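PDB 5JT8: Blo t 1 allergen from Blomia tropicalis, which is probably the inactive precursor form of a papain-like cysteine protease, a mite allergen whose propeptide blocks its own active-site cleft until removed. Local coordinates for residues His50-Gln55 with Tyr70-Tyr75; Asn259-Leu264 with Trp297-Ser302; Asn266-Gly271 with Gln292-Trp297. All coordinates share one frame; numbering follows the deposited sequence.

Interaction 1 of 3, residues His50-Gln55 with Tyr70-Tyr75; sequences HHFKEQ and YAINEY
Phe-52 presents the edge of its ring to Ile-72: the branch methyl CG2 lies near the ring plane, 3.9 Å from CE1, and the two side chains cross at about a right angle. A second ring, that of Phe-31, meets Phe-52 with the planes at about 40°, so the ring packs against apolar groups of the propeptide. In the loop, the ring of Tyr-75 has Glu-74 CG 3.6 Å above its plane, over the centre; it also makes an edge-to-face pair with Trp-303, and its OH bonds to Gly-132 O, both in the protease part. With CG anti to the backbone N (chi1 169°), Phe-52 swings its ring off the helix flank, and the ring edge thus comes closer to the loop than CB does. Ile-72 uses both arms: CG2 touches the ring, whereas CD1 rests 4.2 Å from Gln-55 O, on the helix backbone. A beta-branched residue suits this position because the fork at CB lets one arm meet the ring while the other reaches the helix backbone.

The helix belongs to the I29 propeptide, and its sequence follows the ERFNIN pattern of papain-like proregions: Phe-52 takes the F position, Gln-55 stands where asparagine is usual, and Val-59 and Asn-63 follow in step. Residues 70-75 correspond to the GNFD signature of these propeptides, Ala-71 and Tyr-75 standing where glycine and phenylalanine are usual.

Within the loop Asn-73 forms an Asx turn. Its OD1 receives the backbone N of Tyr-75 at 3.0 Å, in the carbonyl plane and on a lone pair, with an N-H...O angle of 151°. Asparagine fits because its amide is short enough to reach forward to the N-H two residues on. Gln-55, longer by one methylene, extends from the helix to give OE1 to Asn-263 ND2.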
loop_
_atom_site.group_PDB
_atom_site.type_symbol
_atom_site.label_atom_id
_atom_site.label_comp_id
_atom_site.label_asym_id
_atom_site.label_seq_id
_atom_site.Cartn_x
_atom_site.Cartn_y
_atom_site.Cartn_z
ATOM N N HIS A 50 7.880 10.146 23.652
ATOM C CA HIS A 50 6.851 9.443 24.411
ATOM C C HIS A 50 6.105 8.457 23.512
ATOM O O HIS A 50 5.875 7.302 23.883
ATOM C CB HIS A 50 5.855 10.425 25.041
ATOM C CG HIS A 50 4.683 9.754 25.699
ATOM N ND1 HIS A 50 4.826 8.894 26.767
ATOM C CD2 HIS A 50 3.357 9.787 25.420
ATOM C CE1 HIS A 50 3.639 8.438 27.128
ATOM N NE2 HIS A 50 2.730 8.964 26.326
ATOM N N HIS A 51 5.734 8.926 22.325
ATOM C CA HIS A 51 5.098 8.063 21.343
ATOM C C HIS A 51 6.046 6.953 20.918
ATOM O O HIS A 51 5.622 5.816 20.753
ATOM C CB HIS A 51 4.628 8.864 20.132
ATOM C CG HIS A 51 3.438 9.725 20.413
ATOM N ND1 HIS A 51 3.056 10.761 19.590
ATOM C CD2 HIS A 51 2.551 9.710 21.436
ATOM C CE1 HIS A 51 1.980 11.343 20.089
ATOM N NE2 HIS A 51 1.653 10.724 21.209
ATOM N N PHE A 52 7.329 7.271 20.772
ATOM C CA PHE A 52 8.311 6.241 20.460
ATOM C C PHE A 52 8.456 5.230 21.589
ATOM O O PHE A 52 8.575 4.029 21.340
ATOM C CB PHE A 52 9.679 6.837 20.167
ATOM C CG PHE A 52 10.772 5.805 20.109
ATOM C CD1 PHE A 52 11.005 5.086 18.947
ATOM C CD2 PHE A 52 11.548 5.529 21.227
ATOM C CE1 PHE A 52 11.999 4.127 18.895
ATOM C CE2 PHE A 52 12.532 4.570 21.181
ATOM C CZ PHE A 52 12.765 3.869 20.014
ATOM N N LYS A 53 8.485 5.727 22.825
ATOM C CA LYS A 53 8.629 4.866 23.997
ATOM C C LYS A 53 7.450 3.900 24.105
ATOM O O LYS A 53 7.632 2.694 24.303
ATOM C CB LYS A 53 8.743 5.705 25.270
ATOM C CG LYS A 53 10.019 6.526 25.362
ATOM C CD LYS A 53 10.056 7.352 26.637
ATOM C CE LYS A 53 11.344 8.154 26.740
ATOM N NZ LYS A 53 11.382 8.987 27.973
ATOM N N GLU A 54 6.244 4.440 23.955
ATOM C CA GLU A 54 5.021 3.649 24.021
ATOM C C GLU A 54 4.869 2.759 22.770
ATOM O O GLU A 54 4.220 1.711 22.828
ATOM C CB GLU A 54 3.800 4.573 24.193
ATOM C CG GLU A 54 2.690 4.126 25.190
ATOM C CD GLU A 54 3.148 3.801 26.622
ATOM O OE1 GLU A 54 4.307 4.096 26.999
ATOM O OE2 GLU A 54 2.302 3.282 27.393
ATOM N N GLN A 55 5.465 3.165 21.648
ATOM C CA GLN A 55 5.495 2.295 20.469
ATOM C C GLN A 55 6.522 1.201 20.693
ATOM O O GLN A 55 6.286 0.049 20.346
ATOM C CB GLN A 55 5.815 3.063 19.177
ATOM C CG GLN A 55 4.608 3.662 18.465
ATOM C CD GLN A 55 3.624 2.612 17.953
ATOM O OE1 GLN A 55 3.849 1.975 16.919
ATOM N NE2 GLN A 55 2.522 2.439 18.671
ATOM N N TYR A 70 7.358 -8.364 15.522
ATOM C CA TYR A 70 7.045 -6.938 15.399
ATOM C C TYR A 70 8.305 -6.105 15.621
ATOM O O TYR A 70 9.206 -6.527 16.349
ATOM C CB TYR A 70 5.948 -6.527 16.383
ATOM C CG TYR A 70 4.678 -7.316 16.207
ATOM C CD1 TYR A 70 3.780 -6.993 15.203
ATOM C CD2 TYR A 70 4.389 -8.404 17.031
ATOM C CE1 TYR A 70 2.625 -7.714 15.019
ATOM C CE2 TYR A 70 3.227 -9.136 16.852
ATOM C CZ TYR A 70 2.352 -8.784 15.839
ATOM O OH TYR A 70 1.190 -9.489 15.641
ATOM N N ALA A 71 8.382 -4.933 14.989
ATOM C CA ALA A 71 9.587 -4.107 15.096
ATOM C C ALA A 71 9.361 -2.628 14.793
ATOM O O ALA A 71 8.597 -2.267 13.888
ATOM C CB ALA A 71 10.675 -4.650 14.175
ATOM N N ILE A 72 10.037 -1.792 15.578
ATOM C CA ILE A 72 10.193 -0.364 15.325
ATOM C C ILE A 72 10.501 -0.051 13.855
ATOM O O ILE A 72 11.232 -0.792 13.195
ATOM C CB ILE A 72 11.341 0.203 16.199
ATOM C CG1 ILE A 72 11.025 0.008 17.680
ATOM C CG2 ILE A 72 11.614 1.666 15.879
ATOM C CD1 ILE A 72 9.728 0.661 18.102
ATOM N N ASN A 73 9.940 1.041 13.345
ATOM C CA ASN A 73 10.331 1.552 12.043
ATOM C C ASN A 73 10.299 3.077 12.013
ATOM O O ASN A 73 10.065 3.728 13.041
ATOM C CB ASN A 73 9.423 0.989 10.953
ATOM C CG ASN A 73 7.960 1.181 11.272
ATOM O OD1 ASN A 73 7.467 2.315 11.336
ATOM N ND2 ASN A 73 7.250 0.072 11.478
ATOM N N GLU A 74 10.508 3.629 10.819
ATOM C CA GLU A 74 10.597 5.075 10.596
ATOM C C GLU A 74 9.398 5.855 11.145
ATOM O O GLU A 74 9.501 7.046 11.444
ATOM C CB GLU A 74 10.746 5.358 9.094
ATOM C CG GLU A 74 9.518 4.968 8.269
ATOM C CD GLU A 74 9.620 5.380 6.806
ATOM O OE1 GLU A 74 9.572 6.599 6.530
ATOM O OE2 GLU A 74 9.752 4.488 5.935
ATOM N N TYR A 75 8.266 5.177 11.279
ATOM C CA TYR A 75 7.029 5.827 11.686
ATOM C C TYR A 75 6.745 5.712 13.182
ATOM O O TYR A 75 5.748 6.246 13.664
ATOM C CB TYR A 75 5.853 5.229 10.917
ATOM C CG TYR A 75 5.907 5.405 9.417
ATOM C CD1 TYR A 75 5.958 6.675 8.846
ATOM C CD2 TYR A 75 5.862 4.297 8.565
ATOM C CE1 TYR A 75 5.995 6.840 7.478
ATOM C CE2 TYR A 75 5.895 4.453 7.197
ATOM C CZ TYR A 75 5.959 5.724 6.657
ATOM O OH TYR A 75 5.983 5.879 5.289
#

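Interaction 2 of 3, residues Asn259-Leu264 with Trp297-Ser302; sequences NYFRNL and WIIRNS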
loop_
_atom_site.group_PDB
_atom_site.type_symbol
_atom_site.label_atom_id
_atom_site.label_comp_id
_atom_site.label_asym_id
_atom_site.label_seq_id
_atom_site.Cartn_x
_atom_site.Cartn_y
_atom_site.Cartn_z
ATOM N N ASN A 259 -1.974 -1.227 14.919
ATOM C CA ASN A 259 -0.688 -1.477 15.580
ATOM C C ASN A 259 0.025 -2.720 15.085
ATOM O O ASN A 259 1.228 -2.694 14.846
ATOM C CB ASN A 259 -0.880 -1.587 17.093
ATOM C CG ASN A 259 -0.861 -0.244 17.779
ATOM O OD1 ASN A 259 -0.059 0.622 17.435
ATOM N ND2 ASN A 259 -1.750 -0.057 18.753
ATOM N N TYR A 260 -0.724 -3.802 14.913
ATOM C CA TYR A 260 -0.144 -5.074 14.483
ATOM C C TYR A 260 0.370 -4.987 13.047
ATOM O O TYR A 260 1.478 -5.427 12.739
ATOM C CB TYR A 260 -1.173 -6.205 14.618
ATOM C CG TYR A 260 -1.614 -6.444 16.051
ATOM C CD1 TYR A 260 -2.640 -5.694 16.618
ATOM C CD2 TYR A 260 -0.999 -7.409 16.841
ATOM C CE1 TYR A 260 -3.044 -5.902 17.929
ATOM C CE2 TYR A 260 -1.390 -7.617 18.155
ATOM C CZ TYR A 260 -2.415 -6.864 18.692
ATOM O OH TYR A 260 -2.815 -7.065 19.995
ATOM N N PHE A 261 -0.435 -4.423 12.161
ATOM C CA PHE A 261 0.008 -4.274 10.786
ATOM C C PHE A 261 1.162 -3.278 10.709
ATOM O O PHE A 261 2.157 -3.511 10.019
ATOM C CB PHE A 261 -1.133 -3.826 9.871
ATOM C CG PHE A 261 -0.732 -3.764 8.436
ATOM C CD1 PHE A 261 -0.744 -4.917 7.653
ATOM C CD2 PHE A 261 -0.277 -2.577 7.878
ATOM C CE1 PHE A 261 -0.351 -4.876 6.333
ATOM C CE2 PHE A 261 0.129 -2.530 6.564
ATOM C CZ PHE A 261 0.087 -3.676 5.784
ATOM N N ARG A 262 1.011 -2.169 11.432
ATOM C CA ARG A 262 2.022 -1.108 11.499
ATOM C C ARG A 262 3.436 -1.625 11.747
ATOM O O ARG A 262 4.390 -1.249 11.055
ATOM C CB ARG A 262 1.639 -0.118 12.600
ATOM C CG ARG A 262 2.519 1.096 12.734
ATOM C CD ARG A 262 1.887 2.081 13.714
ATOM N NE ARG A 262 2.793 3.175 14.039
ATOM C CZ ARG A 262 2.500 4.175 14.862
ATOM N NH1 ARG A 262 1.312 4.230 15.452
ATOM N NH2 ARG A 262 3.403 5.118 15.092
ATOM N N ASN A 263 3.566 -2.506 12.727
ATOM C CA ASN A 263 4.885 -2.954 13.153
ATOM C C ASN A 263 5.246 -4.336 12.672
ATOM O O ASN A 263 6.228 -4.913 13.138
ATOM C CB ASN A 263 4.975 -2.910 14.672
ATOM C CG ASN A 263 4.941 -1.506 15.196
ATOM O OD1 ASN A 263 5.941 -0.790 15.134
ATOM N ND2 ASN A 263 3.787 -1.089 15.703
ATOM N N LEU A 264 4.454 -4.858 11.736
ATOM C CA LEU A 264 4.648 -6.218 11.234
ATOM C C LEU A 264 6.062 -6.467 10.712
ATOM O O LEU A 264 6.598 -5.660 9.956
ATOM C CB LEU A 264 3.636 -6.515 10.126
ATOM C CG LEU A 264 3.588 -7.941 9.577
ATOM C CD1 LEU A 264 3.356 -8.935 10.707
ATOM C CD2 LEU A 264 2.480 -8.063 8.530
ATOM N N TRP A 297 -2.596 -13.976 2.811
ATOM C CA TRP A 297 -2.388 -13.109 1.669
ATOM C C TRP A 297 -0.924 -12.681 1.620
ATOM O O TRP A 297 -0.292 -12.524 2.665
ATOM C CB TRP A 297 -3.252 -11.861 1.774
ATOM C CG TRP A 297 -4.715 -12.064 1.692
ATOM C CD1 TRP A 297 -5.628 -11.860 2.682
ATOM C CD2 TRP A 297 -5.451 -12.464 0.538
ATOM N NE1 TRP A 297 -6.896 -12.136 2.221
ATOM C CE2 TRP A 297 -6.811 -12.510 0.906
ATOM C CE3 TRP A 297 -5.092 -12.807 -0.767
ATOM C CZ2 TRP A 297 -7.808 -12.851 0.008
ATOM C CZ3 TRP A 297 -6.090 -13.167 -1.654
ATOM C CH2 TRP A 297 -7.424 -13.175 -1.263
ATOM N N ILE A 298 -0.390 -12.460 0.428
ATOM C CA ILE A 298 0.924 -11.818 0.318
ATOM C C ILE A 298 0.765 -10.349 -0.069
ATOM O O ILE A 298 0.243 -10.017 -1.144
ATOM C CB ILE A 298 1.829 -12.512 -0.698
ATOM C CG1 ILE A 298 1.847 -14.032 -0.457
ATOM C CG2 ILE A 298 3.232 -11.916 -0.632
ATOM C CD1 ILE A 298 2.513 -14.836 -1.579
ATOM N N ILE A 299 1.207 -9.472 0.825
ATOM C CA ILE A 299 1.024 -8.034 0.666
ATOM C C ILE A 299 2.316 -7.326 0.312
ATOM O O ILE A 299 3.308 -7.414 1.040
ATOM C CB ILE A 299 0.436 -7.421 1.950
ATOM C CG1 ILE A 299 -1.034 -7.830 2.082
ATOM C CG2 ILE A 299 0.554 -5.897 1.944
ATOM C CD1 ILE A 299 -1.706 -7.275 3.322
ATOM N N ARG A 300 2.314 -6.632 -0.818
ATOM C CA ARG A 300 3.435 -5.753 -1.150
ATOM C C ARG A 300 3.178 -4.352 -0.618
ATOM O O ARG A 300 2.234 -3.669 -1.054
ATOM C CB ARG A 300 3.667 -5.693 -2.655
ATOM C CG ARG A 300 4.644 -4.610 -3.078
ATOM C CD ARG A 300 4.780 -4.582 -4.581
ATOM N NE ARG A 300 5.558 -3.435 -5.044
ATOM C CZ ARG A 300 6.820 -3.505 -5.455
ATOM N NH1 ARG A 300 7.469 -4.665 -5.456
ATOM N NH2 ARG A 300 7.436 -2.411 -5.864
ATOM N N ASN A 301 4.023 -3.927 0.317
ATOM C CA ASN A 301 3.854 -2.643 0.990
ATOM C C ASN A 301 4.871 -1.641 0.431
ATOM O O ASN A 301 5.777 -2.028 -0.305
ATOM C CB ASN A 301 4.011 -2.823 2.504
ATOM C CG ASN A 301 3.397 -1.686 3.315
ATOM O OD1 ASN A 301 3.002 -0.656 2.776
ATOM N ND2 ASN A 301 3.328 -1.875 4.628
ATOM N N SER A 302 4.711 -0.364 0.769
ATOM C CA SER A 302 5.597 0.692 0.281
ATOM C C SER A 302 6.304 1.415 1.431
ATOM O O SER A 302 6.397 2.650 1.448
ATOM C CB SER A 302 4.808 1.694 -0.566
ATOM O OG SER A 302 3.685 2.203 0.150
#
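The ring of Phe-261 reaches out from a short helix and meets Ile-299 on strand 294-300 and Asn-301 just after it. Its CE1 lies 4.1 Å from Ile-299 CD1, while CE2 approaches Asn-301 ND2 at 3.8 Å; both partners come at the ring obliquely. Phe-261 has chi1 at -176°, which carries CG away from the backbone N and lets the ring span the gap between the segments, where the CA atoms of Phe-261 and Asn-301, the nearest pair, are 10.6 Å apart. A long, flat, apolar group suits such a span. Ile-299 answers with an extended arm: its first torsion sets CG1 opposite the carbonyl carbon, and a fully stretched second torsion sends CD1 out to the ring. Its flanks also touch Val-283 and Leu-285 of the neighbouring strand.

Asn-301 approaches Phe-261 from the opposite direction, its amide plane turned 38° from that of the ring. OD1 accepts the backbone N of Ser-302 at 2.7 Å, a poorly directed bond with the donor tilted 33° out of the carbonyl plane, and is also hydrogen-bonded to NE2 of His-281. This pairing, in an Asn-Ser-Trp sequence, is consistent with the His-Asn pair of the papain-family active site, whose cysteine would be Cys-137, found here as S-hydroxycysteine.

Behind the ring, Asn-263 fastens the helix: its ND2 and its backbone N both donate to Asn-259 O, the first at 3.1 Å, so one carbonyl is gripped twice where the chain leaves helical geometry.

Across the contact itself no hydrogen bond forms. Phe-261 contributes an apolar surface beside ND2 of an amide whose oxygen is engaged, and the bond to His-281 probably does most to set how that amide is turned.

Interaction 3 of 3, residues Asn266-Gly271 with Gln292-Trp297; sequences NGVLRG and QGVDYW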
loop_
_atom_site.group_PDB
_atom_site.type_symbol
_atom_site.label_atom_id
_atom_site.label_comp_id
_atom_site.label_asym_id
_atom_site.label_seq_id
_atom_site.Cartn_x
_atom_site.Cartn_y
_atom_site.Cartn_z
ATOM N N ASN A 266 8.378 -10.459 10.234
ATOM C CA ASN A 266 8.101 -11.829 9.805
ATOM C C ASN A 266 6.873 -12.429 10.498
ATOM O O ASN A 266 6.516 -12.022 11.609
ATOM C CB ASN A 266 9.312 -12.728 10.077
ATOM C CG ASN A 266 10.439 -12.520 9.076
ATOM O OD1 ASN A 266 10.406 -13.053 7.967
ATOM N ND2 ASN A 266 11.451 -11.757 9.472
ATOM N N GLY A 267 6.244 -13.411 9.851
ATOM C CA GLY A 267 5.143 -14.151 10.456
ATOM C C GLY A 267 3.798 -13.918 9.786
ATOM O O GLY A 267 3.662 -13.051 8.917
ATOM N N VAL A 268 2.795 -14.703 10.166
ATOM C CA VAL A 268 1.462 -14.503 9.609
ATOM C C VAL A 268 0.559 -13.835 10.634
ATOM O O VAL A 268 0.282 -14.386 11.701
ATOM C CB VAL A 268 0.809 -15.817 9.148
ATOM C CG1 VAL A 268 -0.586 -15.523 8.611
ATOM C CG2 VAL A 268 1.663 -16.479 8.093
ATOM N N LEU A 269 0.121 -12.632 10.304
ATOM C CA LEU A 269 -0.773 -11.878 11.159
ATOM C C LEU A 269 -2.150 -12.522 11.172
ATOM O O LEU A 269 -2.869 -12.486 10.171
ATOM C CB LEU A 269 -0.855 -10.424 10.680
ATOM C CG LEU A 269 -1.408 -9.410 11.682
ATOM C CD1 LEU A 269 -0.619 -9.474 12.997
ATOM C CD2 LEU A 269 -1.358 -8.006 11.091
ATOM N N ARG A 270 -2.506 -13.115 12.306
ATOM C CA ARG A 270 -3.805 -13.754 12.487
ATOM C C ARG A 270 -4.667 -12.987 13.485
ATOM O O ARG A 270 -4.145 -12.276 14.345
ATOM C CB ARG A 270 -3.650 -15.196 12.988
ATOM C CG ARG A 270 -2.992 -16.167 12.031
ATOM C CD ARG A 270 -3.196 -17.602 12.524
ATOM N NE ARG A 270 -2.756 -17.761 13.904
ATOM C CZ ARG A 270 -2.900 -18.877 14.615
ATOM N NH1 ARG A 270 -3.479 -19.944 14.075
ATOM N NH2 ARG A 270 -2.464 -18.924 15.865
ATOM N N GLY A 271 -5.984 -13.156 13.377
ATOM C CA GLY A 271 -6.920 -12.612 14.348
ATOM C C GLY A 271 -6.935 -11.099 14.512
ATOM O O GLY A 271 -7.280 -10.599 15.570
ATOM N N GLN A 292 1.075 -24.439 7.085
ATOM C CA GLN A 292 0.629 -25.287 8.182
ATOM C C GLN A 292 -0.768 -24.957 8.712
ATOM O O GLN A 292 -0.936 -24.588 9.871
ATOM C CB GLN A 292 1.666 -25.211 9.287
ATOM C CG GLN A 292 3.035 -25.534 8.719
ATOM C CD GLN A 292 4.084 -25.664 9.766
ATOM O OE1 GLN A 292 4.422 -24.691 10.442
ATOM N NE2 GLN A 292 4.602 -26.874 9.932
ATOM N N GLY A 293 -1.761 -25.080 7.838
ATOM C CA GLY A 293 -3.147 -24.883 8.215
ATOM C C GLY A 293 -3.640 -23.458 8.097
ATOM O O GLY A 293 -4.843 -23.213 8.116
ATOM N N VAL A 294 -2.715 -22.514 7.963
ATOM C CA VAL A 294 -3.076 -21.096 7.943
ATOM C C VAL A 294 -3.026 -20.456 6.550
ATOM O O VAL A 294 -1.951 -20.276 5.979
ATOM C CB VAL A 294 -2.156 -20.305 8.880
ATOM C CG1 VAL A 294 -2.630 -18.851 8.976
ATOM C CG2 VAL A 294 -2.111 -20.973 10.258
ATOM N N ASP A 295 -4.188 -20.096 6.016
ATOM C CA ASP A 295 -4.268 -19.399 4.733
ATOM C C ASP A 295 -3.911 -17.907 4.874
ATOM O O ASP A 295 -4.416 -17.234 5.769
ATOM C CB ASP A 295 -5.667 -19.543 4.126
ATOM C CG ASP A 295 -6.030 -20.999 3.834
ATOM O OD1 ASP A 295 -5.107 -21.825 3.751
ATOM O OD2 ASP A 295 -7.224 -21.318 3.674
ATOM N N TYR A 296 -3.043 -17.398 4.002
ATOM C CA TYR A 296 -2.631 -15.999 4.087
ATOM C C TYR A 296 -2.586 -15.297 2.742
ATOM O O TYR A 296 -2.555 -15.928 1.691
ATOM C CB TYR A 296 -1.256 -15.875 4.759
ATOM C CG TYR A 296 -0.151 -16.576 4.005
ATOM C CD1 TYR A 296 0.538 -15.938 2.967
ATOM C CD2 TYR A 296 0.194 -17.887 4.318
ATOM C CE1 TYR A 296 1.567 -16.599 2.270
ATOM C CE2 TYR A 296 1.195 -18.552 3.629
ATOM C CZ TYR A 296 1.886 -17.907 2.606
ATOM O OH TYR A 296 2.892 -18.588 1.937
ATOM N N TRP A 297 -2.596 -13.976 2.811
ATOM C CA TRP A 297 -2.388 -13.109 1.669
ATOM C C TRP A 297 -0.924 -12.681 1.620
ATOM O O TRP A 297 -0.292 -12.524 2.665
ATOM C CB TRP A 297 -3.252 -11.861 1.774
ATOM C CG TRP A 297 -4.715 -12.064 1.692
ATOM C CD1 TRP A 297 -5.628 -11.860 2.682
ATOM C CD2 TRP A 297 -5.451 -12.464 0.538
ATOM N NE1 TRP A 297 -6.896 -12.136 2.221
ATOM C CE2 TRP A 297 -6.811 -12.510 0.906
ATOM C CE3 TRP A 297 -5.092 -12.807 -0.767
ATOM C CZ2 TRP A 297 -7.808 -12.851 0.008
ATOM C CZ3 TRP A 297 -6.090 -13.167 -1.654
ATOM C CH2 TRP A 297 -7.424 -13.175 -1.263
#
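Val-294 is touched by two side chains of the facing segment, Val-268 and Arg-270. Arg-270 runs across Val-294 at about a right angle. Beyond CB, CG comes to 4.1 Å from Val-294 CG1, and CD presses closer to that same methyl, at 3.8 Å. There the chain bends (chi3 -53°), bringing the guanidinium near the valine, with NH1 4.2 Å from Val-294 CG2 in an oblique approach. The polar tip finds its strongest partner further on: NH2 forms a salt bridge with Asp-66, in the propeptide. Arginine suits this exposed position because its methylenes can cover an apolar neighbour while the charge reaches outward.

Deeper in, Val-268 CG1 sits 3.9 Å from both Val-294 CG1 and Tyr-296 CB. The two valines slide past each other in opposite directions, compact branched groups filling the space between chains whose nearest CA atoms, of Val-268 and Tyr-296, are 7.0 Å apart. Tyr-296 holds its ring between N and the carbonyl carbon (chi1 61°), where it also meets Tyr-314.

No hydrogen bond joins the two segments. The contact joins the short, weakly bonded strand around Val-268 and Leu-269 to strand 294-300, with 312-316 between them in the pairing, as expected where a strongly curled sheet folds over, consistent with the barrel-like beta domain of papain-type proteases.

In the fold
Interaction 1 lies in the propeptide, on helix 42-62 and the loop after it; interactions 2 and 3 belong to the protease part and come later in the chain. Interaction 3 falls within the span that interaction 2 brackets; the two share strand 294-300 and Trp-297, and their centres are about 12 Å apart. Interaction 1 is centred about 15 Å from interaction 2 and 23 Å from interaction 3. Residues 259-264 join the two parts: Ala-71 N probably bonds to Asn-263 O, and Tyr-75 O to Arg-262 NH2. This probably corresponds to the propeptide-binding loop of related proenzymes, so one short segment holds the propeptide and packs against the end of strand 294-300 and the probable active-site Asn-301.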